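Local structure of 6-O-methylguanine DNA methyltransferase (Enterococcus faecalis, 2B6C) at residues Q81-F86 with G115-L120. The protein is of unknown function but probably belongs to the AlkD-like enzymes that repair alkylated DNA. Residues are numbered along the deposited sequence; the frame is centred on the assembly and turned at random.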
loop_
_atom_site.group_PDB
_atom_site.type_symbol
_atom_site.label_atom_id
_atom_site.label_comp_id
_atom_site.label_asym_id
_atom_site.label_seq_id
_atom_site.Cartn_x
_atom_site.Cartn_y
_atom_site.Cartn_z
ATOM N N GLN B 81 4.052 -3.634 -7.371
ATOM C CA GLN B 81 2.877 -2.831 -6.991
ATOM C C GLN B 81 1.721 -3.639 -6.401
ATOM O O GLN B 81 0.922 -3.108 -5.644
ATOM C CB GLN B 81 2.361 -2.029 -8.200
ATOM C CG GLN B 81 3.268 -0.873 -8.638
ATOM C CD GLN B 81 3.942 -0.106 -7.492
ATOM O OE1 GLN B 81 5.109 -0.363 -7.147
ATOM N NE2 GLN B 81 3.224 0.845 -6.916
ATOM N N ASN B 82 1.611 -4.902 -6.790
ATOM C CA ASN B 82 0.530 -5.767 -6.360
ATOM C C ASN B 82 1.013 -6.838 -5.380
ATOM O O ASN B 82 0.359 -7.867 -5.202
ATOM C CB ASN B 82 -0.141 -6.410 -7.585
ATOM C CG ASN B 82 -0.868 -5.383 -8.442
ATOM O OD1 ASN B 82 -2.032 -5.068 -8.185
ATOM N ND2 ASN B 82 -0.181 -4.844 -9.457
ATOM N N VAL B 83 2.146 -6.577 -4.732
ATOM C CA VAL B 83 2.828 -7.552 -3.876
ATOM C C VAL B 83 1.890 -8.180 -2.808
ATOM O O VAL B 83 1.922 -9.394 -2.594
ATOM C CB VAL B 83 4.130 -6.918 -3.244
ATOM C CG1 VAL B 83 3.808 -5.701 -2.326
ATOM C CG2 VAL B 83 5.026 -7.949 -2.566
ATOM N N GLN B 84 1.041 -7.352 -2.199
ATOM C CA GLN B 84 0.059 -7.771 -1.203
ATOM C C GLN B 84 -0.995 -8.757 -1.700
ATOM O O GLN B 84 -1.546 -9.505 -0.895
ATOM C CB GLN B 84 -0.647 -6.558 -0.607
ATOM C CG GLN B 84 0.265 -5.734 0.215
ATOM C CD GLN B 84 -0.483 -4.746 1.074
ATOM O OE1 GLN B 84 -0.864 -3.661 0.620
ATOM N NE2 GLN B 84 -0.676 -5.108 2.337
ATOM N N ARG B 85 -1.259 -8.744 -3.006
ATOM C CA ARG B 85 -2.262 -9.592 -3.645
ATOM C C ARG B 85 -1.842 -11.056 -3.846
ATOM O O ARG B 85 -2.695 -11.917 -4.102
ATOM C CB ARG B 85 -2.679 -8.995 -5.003
ATOM C CG ARG B 85 -3.347 -7.605 -4.895
ATOM C CD ARG B 85 -3.819 -7.135 -6.285
ATOM N NE ARG B 85 -4.782 -8.085 -6.829
ATOM C CZ ARG B 85 -5.241 -8.117 -8.073
ATOM N NH1 ARG B 85 -4.848 -7.225 -8.980
ATOM N NH2 ARG B 85 -6.107 -9.058 -8.411
ATOM N N PHE B 86 -0.540 -11.346 -3.727
ATOM C CA PHE B 86 -0.078 -12.710 -3.978
ATOM C C PHE B 86 -0.047 -13.596 -2.741
ATOM O O PHE B 86 0.488 -13.208 -1.707
ATOM C CB PHE B 86 1.287 -12.718 -4.667
ATOM C CG PHE B 86 1.324 -11.893 -5.895
ATOM C CD1 PHE B 86 0.588 -12.282 -7.025
ATOM C CD2 PHE B 86 2.069 -10.726 -5.937
ATOM C CE1 PHE B 86 0.587 -11.510 -8.161
ATOM C CE2 PHE B 86 2.071 -9.925 -7.106
ATOM C CZ PHE B 86 1.337 -10.338 -8.199
ATOM N N GLY B 115 11.858 -9.704 -1.535
ATOM C CA GLY B 115 12.182 -9.105 -0.240
ATOM C C GLY B 115 10.992 -8.351 0.312
ATOM O O GLY B 115 10.750 -8.376 1.520
ATOM N N SER B 116 10.258 -7.656 -0.562
ATOM C CA SER B 116 9.053 -6.940 -0.121
ATOM C C SER B 116 7.972 -7.882 0.369
ATOM O O SER B 116 7.295 -7.558 1.347
ATOM C CB SER B 116 8.444 -6.058 -1.209
ATOM O OG SER B 116 9.485 -5.244 -1.671
ATOM N N TRP B 117 7.791 -8.998 -0.347
ATOM C CA TRP B 117 6.782 -9.981 -0.009
ATOM C C TRP B 117 7.090 -10.625 1.333
ATOM O O TRP B 117 6.204 -10.787 2.185
ATOM C CB TRP B 117 6.624 -11.030 -1.110
ATOM C CG TRP B 117 5.373 -11.856 -0.901
ATOM C CD1 TRP B 117 4.111 -11.565 -1.329
ATOM C CD2 TRP B 117 5.275 -13.086 -0.159
ATOM N NE1 TRP B 117 3.238 -12.542 -0.920
ATOM C CE2 TRP B 117 3.927 -13.490 -0.201
ATOM C CE3 TRP B 117 6.209 -13.888 0.530
ATOM C CZ2 TRP B 117 3.463 -14.675 0.431
ATOM C CZ3 TRP B 117 5.751 -15.069 1.163
ATOM C CH2 TRP B 117 4.389 -15.440 1.108
ATOM N N VAL B 118 8.352 -11.000 1.510
ATOM C CA VAL B 118 8.842 -11.519 2.780
ATOM C C VAL B 118 8.724 -10.452 3.904
ATOM O O VAL B 118 8.288 -10.769 4.986
ATOM C CB VAL B 118 10.305 -12.052 2.608
ATOM C CG1 VAL B 118 11.009 -12.130 3.903
ATOM C CG2 VAL B 118 10.306 -13.412 1.913
ATOM N N ALA B 119 9.091 -9.192 3.650
ATOM C CA ALA B 119 8.848 -8.125 4.659
ATOM C C ALA B 119 7.365 -8.108 5.092
ATOM O O ALA B 119 7.047 -7.906 6.271
ATOM C CB ALA B 119 9.261 -6.773 4.129
ATOM N N LEU B 120 6.459 -8.344 4.137
ATOM C CA LEU B 120 5.026 -8.431 4.454
ATOM C C LEU B 120 4.591 -9.744 5.125
ATOM O O LEU B 120 3.533 -9.795 5.725
ATOM C CB LEU B 120 4.187 -8.190 3.190
ATOM C CG LEU B 120 4.347 -6.791 2.566
ATOM C CD1 LEU B 120 3.794 -6.773 1.134
ATOM C CD2 LEU B 120 3.645 -5.742 3.440
#
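Val83, in a short 3-10 turn between helix 69-81 and helix 88-94, lies against Trp117 on the last turns of helix 104-120, and theirs are the nearest CA atoms across the contact, 6.0 Å apart. The valine divides its two methyls between separate partners. CG2, held anti to its own backbone N, rests on the helix backbone at Trp117 N and CA, reaches Trp117 CB at 3.8 Å and borders Ser116 CB, whose OG turns back to Lys112 O in its own helix. CG1 instead meets Leu120 CD1 at 3.6 Å. The same leucine methyl touches Gln84 CG at 3.8 Å, the two side chains crossing at about a right angle. Leu120 CD1 thus touches two successive residues of the turn.

The polar part of the contact lies at the edge of the indole. Trp117 has CG anti to the backbone N (chi1 -167°), and the edge of its ring that carries CD1 and NE1 faces the turn. NE1 donates to Phe86 O at 2.9 Å with an N-H...O angle of 161°. The acceptor lies nearly in the indole plane, whereas NE1 stands 40° above the plane of the carbonyl. Val83 O sits at the same edge, 3.3 Å from Trp117 CD1, and also takes a weak backbone bond from Phe86 N. Leu88 and Val91 of helix 88-94 touch the Trp117 side chain, and His121 stacks with it. From the second subunit, Lys46 bonds Leu120 O and His49 packs on Gln84.

The contact packs the loop between helices 69-81 and 88-94 against the next helix, 104-120, in what is probably the helical-repeat array of AlkD relatives. A single directional bond fixes the buried indole N-H against a main-chain carbonyl, while the methyls of Val83 and Leu120 make the apolar part.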